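Local coordinates for protein 6-phosphogluconolactonase (Thermotoga maritima, PDB 1VL1) that hydrolyses 6-phosphogluconolactone to 6-phosphogluconate, the second step in the oxidative stage of the pentose phosphate pathway, at residues Thr135-Pro147 with Thr189-Lys202. Numbering follows the deposited sequence.
Sequences TDQFDLAILGMGP and TSLYVLFLIRGKEK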
ATOM      1  N   THR A 135      -7.200 -10.127 -10.178  1.00 24.62           N
ATOM      2  CA  THR A 135      -8.442  -9.428  -9.861  1.00 25.80           C
ATOM      3  C   THR A 135      -8.630  -8.180 -10.722  1.00 26.81           C
ATOM      4  O   THR A 135      -7.649  -7.622 -11.199  1.00 27.24           O
ATOM      5  CB  THR A 135      -8.376  -8.994  -8.339  1.00 25.54           C
ATOM      6  OG1 THR A 135      -9.609  -8.374  -7.968  1.00 26.60           O
ATOM      7  CG2 THR A 135      -7.297  -7.939  -8.078  1.00 26.65           C
ATOM      8  N   ASP A 136      -9.872  -7.707 -10.873  1.00 27.50           N
ATOM      9  CA  ASP A 136     -10.111  -6.376 -11.485  1.00 29.13           C
ATOM     10  C   ASP A 136     -10.340  -5.265 -10.455  1.00 28.73           C
ATOM     11  O   ASP A 136     -10.556  -4.071 -10.802  1.00 28.00           O
ATOM     12  CB  ASP A 136     -11.281  -6.405 -12.470  1.00 29.77           C
ATOM     13  CG  ASP A 136     -12.562  -6.944 -11.870  1.00 33.82           C
ATOM     14  OD1 ASP A 136     -12.662  -7.261 -10.663  1.00 35.27           O
ATOM     15  OD2 ASP A 136     -13.558  -7.107 -12.643  1.00 36.21           O
ATOM     16  N   GLN A 137     -10.261  -5.643  -9.173  1.00 27.85           N
ATOM     17  CA  GLN A 137     -10.633  -4.763  -8.077  1.00 28.33           C
ATOM     18  C   GLN A 137      -9.908  -5.173  -6.805  1.00 27.08           C
ATOM     19  O   GLN A 137     -10.042  -6.301  -6.383  1.00 30.09           O
ATOM     20  CB  GLN A 137     -12.153  -4.863  -7.839  1.00 27.99           C
ATOM     21  CG  GLN A 137     -12.717  -3.901  -6.833  1.00 31.24           C
ATOM     22  CD  GLN A 137     -14.235  -3.903  -6.813  1.00 30.98           C
ATOM     23  OE1 GLN A 137     -14.873  -3.004  -7.387  1.00 35.28           O
ATOM     24  NE2 GLN A 137     -14.824  -4.907  -6.155  1.00 32.62           N
ATOM     25  N   PHE A 138      -9.162  -4.262  -6.182  1.00 24.97           N
ATOM     26  CA  PHE A 138      -8.651  -4.519  -4.843  1.00 23.16           C
ATOM     27  C   PHE A 138      -9.758  -4.255  -3.830  1.00 23.64           C
ATOM     28  O   PHE A 138     -10.614  -3.359  -4.014  1.00 23.58           O
ATOM     29  CB  PHE A 138      -7.454  -3.643  -4.543  1.00 23.99           C
ATOM     30  CG  PHE A 138      -6.328  -3.786  -5.501  1.00 23.87           C
ATOM     31  CD1 PHE A 138      -5.636  -4.991  -5.604  1.00 23.12           C
ATOM     32  CD2 PHE A 138      -5.905  -2.725  -6.256  1.00 23.70           C
ATOM     33  CE1 PHE A 138      -4.574  -5.124  -6.491  1.00 23.98           C
ATOM     34  CE2 PHE A 138      -4.809  -2.834  -7.117  1.00 26.12           C
ATOM     35  CZ  PHE A 138      -4.160  -4.040  -7.252  1.00 23.24           C
ATOM     36  N   ASP A 139      -9.761  -5.034  -2.775  1.00 23.27           N
ATOM     37  CA  ASP A 139     -10.709  -4.849  -1.665  1.00 23.00           C
ATOM     38  C   ASP A 139     -10.192  -3.790  -0.683  1.00 23.03           C
ATOM     39  O   ASP A 139     -10.960  -2.965  -0.182  1.00 23.62           O
ATOM     40  CB  ASP A 139     -10.908  -6.183  -0.937  1.00 23.03           C
ATOM     41  CG  ASP A 139     -11.621  -7.175  -1.776  1.00 23.22           C
ATOM     42  OD1 ASP A 139     -12.802  -6.945  -2.172  1.00 23.57           O
ATOM     43  OD2 ASP A 139     -11.065  -8.230  -2.126  1.00 23.50           O
ATOM     44  N   LEU A 140      -8.887  -3.783  -0.474  1.00 23.00           N
ATOM     45  CA  LEU A 140      -8.301  -2.958   0.552  1.00 25.06           C
ATOM     46  C   LEU A 140      -6.918  -2.531   0.164  1.00 23.06           C
ATOM     47  O   LEU A 140      -6.172  -3.354  -0.343  1.00 23.79           O
ATOM     48  CB  LEU A 140      -8.242  -3.800   1.789  1.00 25.80           C
ATOM     49  CG  LEU A 140      -7.758  -3.236   3.105  1.00 29.04           C
ATOM     50  CD1 LEU A 140      -8.563  -2.020   3.479  1.00 28.53           C
ATOM     51  CD2 LEU A 140      -7.942  -4.251   4.184  1.00 27.57           C
ATOM     52  N   ALA A 141      -6.581  -1.249   0.361  1.00 23.55           N
ATOM     53  CA  ALA A 141      -5.250  -0.769   0.144  1.00 22.90           C
ATOM     54  C   ALA A 141      -4.793  -0.146   1.466  1.00 23.54           C
ATOM     55  O   ALA A 141      -5.497   0.655   2.035  1.00 22.96           O
ATOM     56  CB  ALA A 141      -5.188   0.241  -0.972  1.00 25.18           C
ATOM     57  N   ILE A 142      -3.667  -0.591   1.965  1.00 22.67           N
ATOM     58  CA  ILE A 142      -3.047  -0.074   3.204  1.00 23.43           C
ATOM     59  C   ILE A 142      -1.806   0.701   2.801  1.00 23.54           C
ATOM     60  O   ILE A 142      -0.744   0.134   2.393  1.00 22.91           O
ATOM     61  CB  ILE A 142      -2.712  -1.221   4.216  1.00 23.27           C
ATOM     62  CG1 ILE A 142      -3.933  -2.087   4.492  1.00 23.75           C
ATOM     63  CG2 ILE A 142      -2.165  -0.642   5.524  1.00 23.88           C
ATOM     64  CD1 ILE A 142      -3.676  -3.362   5.257  1.00 27.05           C
ATOM     65  N   LEU A 143      -1.931   2.021   2.883  1.00 23.48           N
ATOM     66  CA  LEU A 143      -0.952   2.908   2.317  1.00 22.96           C
ATOM     67  C   LEU A 143      -0.357   3.820   3.339  1.00 24.00           C
ATOM     68  O   LEU A 143      -1.013   4.109   4.374  1.00 24.47           O
ATOM     69  CB  LEU A 143      -1.627   3.761   1.238  1.00 23.49           C
ATOM     70  CG  LEU A 143      -2.242   2.978   0.092  1.00 24.15           C
ATOM     71  CD1 LEU A 143      -2.937   3.949  -0.905  1.00 22.12           C
ATOM     72  CD2 LEU A 143      -1.193   2.106  -0.610  1.00 23.53           C
ATOM     73  N   GLY A 144       0.905   4.192   3.129  1.00 23.43           N
ATOM     74  CA  GLY A 144       1.543   5.313   3.834  1.00 23.58           C
ATOM     75  C   GLY A 144       1.519   6.594   3.034  1.00 22.24           C
ATOM     76  O   GLY A 144       1.031   6.632   1.903  1.00 24.13           O
ATOM     77  N   MET A 145       2.031   7.653   3.621  1.00 22.64           N
ATOM     78  CA  MET A 145       2.246   8.893   2.883  1.00 22.43           C
ATOM     79  C   MET A 145       3.517   9.499   3.398  1.00 23.44           C
ATOM     80  O   MET A 145       3.755   9.499   4.575  1.00 23.50           O
ATOM     81  CB  MET A 145       1.099   9.865   3.157  1.00 22.80           C
ATOM     82  CG  MET A 145       1.294  11.214   2.525  1.00 23.56           C
ATOM     83  SD  MET A 145       0.048  12.449   2.959  1.00 23.96           S
ATOM     84  CE  MET A 145       0.628  12.829   4.580  1.00 22.92           C
ATOM     85  N   GLY A 146       4.355   9.963   2.498  1.00 23.89           N
ATOM     86  CA  GLY A 146       5.574  10.590   2.851  1.00 23.26           C
ATOM     87  C   GLY A 146       5.349  11.960   3.426  1.00 23.54           C
ATOM     88  O   GLY A 146       4.282  12.546   3.253  1.00 23.34           O
ATOM     89  N   PRO A 147       6.372  12.532   4.048  1.00 24.14           N
ATOM     90  CA  PRO A 147       6.300  13.900   4.566  1.00 24.25           C
ATOM     91  C   PRO A 147       6.230  14.987   3.477  1.00 23.75           C
ATOM     92  O   PRO A 147       6.018  16.180   3.775  1.00 23.87           O
ATOM     93  CB  PRO A 147       7.567  14.024   5.412  1.00 26.23           C
ATOM     94  CG  PRO A 147       8.487  13.052   4.837  1.00 25.20           C
ATOM     95  CD  PRO A 147       7.708  11.919   4.230  1.00 25.28           C
ATOM     96  N   THR A 189      -9.081   1.538  -7.858  1.00 23.77           N
ATOM     97  CA  THR A 189     -10.006   0.412  -7.918  1.00 24.56           C
ATOM     98  C   THR A 189     -10.292  -0.187  -6.541  1.00 25.50           C
ATOM     99  O   THR A 189     -11.210  -1.004  -6.416  1.00 27.96           O
ATOM    100  CB  THR A 189      -9.511  -0.752  -8.807  1.00 25.32           C
ATOM    101  OG1 THR A 189      -8.318  -1.339  -8.257  1.00 24.46           O
ATOM    102  CG2 THR A 189      -9.138  -0.257 -10.200  1.00 26.44           C
ATOM    103  N   SER A 190      -9.541   0.219  -5.526  1.00 23.46           N
ATOM    104  CA  SER A 190      -9.725  -0.324  -4.186  1.00 23.28           C
ATOM    105  C   SER A 190     -11.036   0.141  -3.562  1.00 23.32           C
ATOM    106  O   SER A 190     -11.353   1.326  -3.579  1.00 23.59           O
ATOM    107  CB  SER A 190      -8.586   0.114  -3.301  1.00 23.32           C
ATOM    108  OG  SER A 190      -7.289  -0.189  -3.771  1.00 23.61           O
ATOM    109  N   LEU A 191     -11.807  -0.797  -3.006  1.00 22.58           N
ATOM    110  CA  LEU A 191     -13.045  -0.470  -2.299  1.00 22.45           C
ATOM    111  C   LEU A 191     -12.734   0.437  -1.084  1.00 21.99           C
ATOM    112  O   LEU A 191     -13.401   1.450  -0.888  1.00 20.86           O
ATOM    113  CB  LEU A 191     -13.789  -1.745  -1.871  1.00 23.03           C
ATOM    114  CG  LEU A 191     -14.267  -2.662  -3.011  1.00 24.31           C
ATOM    115  CD1 LEU A 191     -14.927  -3.928  -2.430  1.00 24.43           C
ATOM    116  CD2 LEU A 191     -15.307  -1.916  -3.905  1.00 27.23           C
ATOM    117  N   TYR A 192     -11.699   0.075  -0.327  1.00 22.61           N
ATOM    118  CA  TYR A 192     -11.310   0.809   0.881  1.00 23.41           C
ATOM    119  C   TYR A 192      -9.847   1.171   0.796  1.00 22.28           C
ATOM    120  O   TYR A 192      -9.022   0.342   0.480  1.00 22.30           O
ATOM    121  CB  TYR A 192     -11.575  -0.043   2.129  1.00 24.65           C
ATOM    122  CG  TYR A 192     -13.027  -0.423   2.300  1.00 27.55           C
ATOM    123  CD1 TYR A 192     -13.909   0.441   2.879  1.00 27.51           C
ATOM    124  CD2 TYR A 192     -13.519  -1.650   1.806  1.00 25.67           C
ATOM    125  CE1 TYR A 192     -15.265   0.126   2.999  1.00 27.13           C
ATOM    126  CE2 TYR A 192     -14.900  -1.996   1.914  1.00 30.21           C
ATOM    127  CZ  TYR A 192     -15.757  -1.076   2.522  1.00 27.60           C
ATOM    128  OH  TYR A 192     -17.108  -1.338   2.689  1.00 31.57           O
ATOM    129  N   VAL A 193      -9.531   2.448   1.020  1.00 22.47           N
ATOM    130  CA  VAL A 193      -8.192   2.891   1.071  1.00 21.46           C
ATOM    131  C   VAL A 193      -7.944   3.397   2.504  1.00 23.30           C
ATOM    132  O   VAL A 193      -8.724   4.208   3.026  1.00 22.70           O
ATOM    133  CB  VAL A 193      -7.930   4.040   0.086  1.00 23.60           C
ATOM    134  CG1 VAL A 193      -6.613   4.645   0.337  1.00 21.97           C
ATOM    135  CG2 VAL A 193      -7.983   3.542  -1.343  1.00 23.04           C
ATOM    136  N   LEU A 194      -6.913   2.835   3.123  1.00 23.45           N
ATOM    137  CA  LEU A 194      -6.485   3.220   4.470  1.00 24.18           C
ATOM    138  C   LEU A 194      -5.139   3.888   4.377  1.00 23.81           C
ATOM    139  O   LEU A 194      -4.191   3.313   3.840  1.00 27.41           O
ATOM    140  CB  LEU A 194      -6.338   1.983   5.362  1.00 24.93           C
ATOM    141  CG  LEU A 194      -7.519   1.008   5.382  1.00 27.13           C
ATOM    142  CD1 LEU A 194      -7.325  -0.076   6.503  1.00 27.76           C
ATOM    143  CD2 LEU A 194      -8.803   1.694   5.560  1.00 26.82           C
ATOM    144  N   PHE A 195      -4.999   5.085   4.937  1.00 22.07           N
ATOM    145  CA  PHE A 195      -3.692   5.739   5.041  1.00 21.54           C
ATOM    146  C   PHE A 195      -3.232   5.660   6.502  1.00 21.86           C
ATOM    147  O   PHE A 195      -4.007   5.939   7.397  1.00 22.28           O
ATOM    148  CB  PHE A 195      -3.784   7.239   4.671  1.00 21.70           C
ATOM    149  CG  PHE A 195      -3.898   7.478   3.186  1.00 22.43           C
ATOM    150  CD1 PHE A 195      -2.743   7.559   2.398  1.00 23.95           C
ATOM    151  CD2 PHE A 195      -5.138   7.688   2.599  1.00 25.54           C
ATOM    152  CE1 PHE A 195      -2.832   7.777   1.046  1.00 23.72           C
ATOM    153  CE2 PHE A 195      -5.204   7.936   1.232  1.00 26.20           C
ATOM    154  CZ  PHE A 195      -4.102   7.971   0.488  1.00 23.88           C
ATOM    155  N   LEU A 196      -1.958   5.348   6.717  1.00 21.70           N
ATOM    156  CA  LEU A 196      -1.388   5.219   8.058  1.00 22.58           C
ATOM    157  C   LEU A 196      -0.275   6.232   8.177  1.00 22.17           C
ATOM    158  O   LEU A 196       0.741   6.082   7.494  1.00 21.93           O
ATOM    159  CB  LEU A 196      -0.811   3.820   8.234  1.00 22.31           C
ATOM    160  CG  LEU A 196      -1.709   2.662   8.551  1.00 27.27           C
ATOM    161  CD1 LEU A 196      -3.006   2.682   7.923  1.00 31.06           C
ATOM    162  CD2 LEU A 196      -0.960   1.353   8.409  1.00 24.73           C
ATOM    163  N   ILE A 197      -0.489   7.274   8.970  1.00 21.84           N
ATOM    164  CA  ILE A 197       0.452   8.376   9.086  1.00 22.04           C
ATOM    165  C   ILE A 197       0.633   8.740  10.534  1.00 23.08           C
ATOM    166  O   ILE A 197      -0.303   8.587  11.346  1.00 22.81           O
ATOM    167  CB  ILE A 197       0.061   9.618   8.268  1.00 22.14           C
ATOM    168  CG1 ILE A 197      -1.315  10.217   8.685  1.00 21.29           C
ATOM    169  CG2 ILE A 197       0.089   9.315   6.766  1.00 24.26           C
ATOM    170  CD1 ILE A 197      -1.394  11.653   8.243  1.00 23.17           C
ATOM    171  N   ARG A 198       1.809   9.271  10.868  1.00 22.22           N
ATOM    172  CA  ARG A 198       2.089   9.708  12.219  1.00 23.91           C
ATOM    173  C   ARG A 198       2.959  10.951  12.205  1.00 24.20           C
ATOM    174  O   ARG A 198       3.870  11.077  11.350  1.00 23.86           O
ATOM    175  CB  ARG A 198       2.784   8.618  13.041  1.00 24.30           C
ATOM    176  CG  ARG A 198       1.978   7.332  13.203  1.00 25.49           C
ATOM    177  CD  ARG A 198       2.738   6.250  13.896  1.00 28.34           C
ATOM    178  NE  ARG A 198       2.703   6.394  15.336  1.00 32.50           N
ATOM    179  CZ  ARG A 198       2.959   5.394  16.192  1.00 34.94           C
ATOM    180  NH1 ARG A 198       3.269   4.171  15.761  1.00 37.37           N
ATOM    181  NH2 ARG A 198       2.894   5.617  17.476  1.00 34.91           N
ATOM    182  N   GLY A 199       2.682  11.855  13.136  1.00 24.08           N
ATOM    183  CA  GLY A 199       3.552  12.972  13.413  1.00 23.80           C
ATOM    184  C   GLY A 199       3.143  14.270  12.744  1.00 24.17           C
ATOM    185  O   GLY A 199       2.325  14.312  11.820  1.00 23.39           O
ATOM    186  N   LYS A 200       3.774  15.346  13.216  1.00 24.54           N
ATOM    187  CA  LYS A 200       3.373  16.719  12.864  1.00 25.79           C
ATOM    188  C   LYS A 200       3.527  17.026  11.391  1.00 25.18           C
ATOM    189  O   LYS A 200       2.668  17.662  10.804  1.00 24.48           O
ATOM    190  CB  LYS A 200       4.154  17.741  13.699  1.00 26.48           C
ATOM    191  CG  LYS A 200       3.650  17.792  15.127  1.00 29.66           C
ATOM    192  CD  LYS A 200       4.311  18.835  16.008  1.00 28.30           C
ATOM    193  CE  LYS A 200       3.658  18.819  17.392  1.00 30.50           C
ATOM    194  NZ  LYS A 200       4.439  19.562  18.411  1.00 32.28           N
ATOM    195  N   GLU A 201       4.611  16.591  10.779  1.00 25.06           N
ATOM    196  CA  GLU A 201       4.816  16.932   9.361  1.00 25.10           C
ATOM    197  C   GLU A 201       3.769  16.323   8.453  1.00 24.25           C
ATOM    198  O   GLU A 201       3.300  16.975   7.504  1.00 24.08           O
ATOM    199  CB  GLU A 201       6.204  16.516   8.882  1.00 27.18           C
ATOM    200  CG  GLU A 201       6.668  17.253   7.646  1.00 32.11           C
ATOM    201  CD  GLU A 201       6.927  18.749   7.853  1.00 38.48           C
ATOM    202  OE1 GLU A 201       6.692  19.320   8.956  1.00 42.51           O
ATOM    203  OE2 GLU A 201       7.406  19.382   6.887  1.00 43.34           O
ATOM    204  N   LYS A 202       3.423  15.063   8.709  1.00 23.57           N
ATOM    205  CA  LYS A 202       2.431  14.392   7.889  1.00 22.26           C
ATOM    206  C   LYS A 202       1.035  14.936   8.192  1.00 21.50           C
ATOM    207  O   LYS A 202       0.222  15.066   7.300  1.00 21.29           O
ATOM    208  CB  LYS A 202       2.488  12.902   8.042  1.00 23.36           C
ATOM    209  CG  LYS A 202       3.833  12.372   7.585  1.00 23.83           C
ATOM    210  CD  LYS A 202       3.847  10.948   7.542  1.00 24.07           C
ATOM    211  CE  LYS A 202       5.251  10.438   7.203  1.00 24.09           C
ATOM    212  NZ  LYS A 202       5.160   8.965   7.079  1.00 24.46           N
TER
HETATM  213  O   HOH W   1       2.969   6.937   6.367  1.00 16.10           O
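The F195 ring turns its edge to G144, whose carbonyl O lies near the ring plane 3.9 Å from CD1, while L143 CB comes at it obliquely and W228 stacks on it. The edge of Y192 meets D139 O through CD2. At the F138 ring, T189 OG1 and S190 OG approach CD2 at a slant, the nearer being OG1 at 3.4 Å; these hydroxyls bond to the carbonyls of A186 and L187, and F77 packs edge-to-face with the ring. The amide of Q137 lies against CD2 of L191, the two side chains crossing at about a right angle; its OE1 bonds to K223. Strands 140-143 and 192-198 run parallel, their axes 14° apart. A141 and L143 hydrogen-bond alternately to Y192, L194 and L196, nearly straight in L194 N to A141 O (2.8 Å, 171°). One sheet face carries L140, I142, Y192 and L194, with L140 CD1 3.7 Å from L194 CG; the other carries A141, L143, V193 and F195. K202 has CG anti to the carbonyl carbon (chi1 -62°) and a straight chain beyond, which passes M145 in the opposite direction and sets NZ 2.9 Å from M145 O. A water accepts from M145 N and NZ and donates to L196 O, 2.6 Å away, bridging M145 N to L196 O; NZ also binds a citrate, probably from the crystallisation liquor. A methionine in place of K202 would probably leave M145 O and this water without their ammonium donor, and residues 145-147 less firmly tied to helix 200-210. Consistent with a Rossmann-like alpha/beta core, both strands are inner members of the sheet: 47-51 flanks 140-143, 225-231 flanks 192-198, and helix 25-43 covers the L194 face, I33 touching L194 and Y25 touching L196.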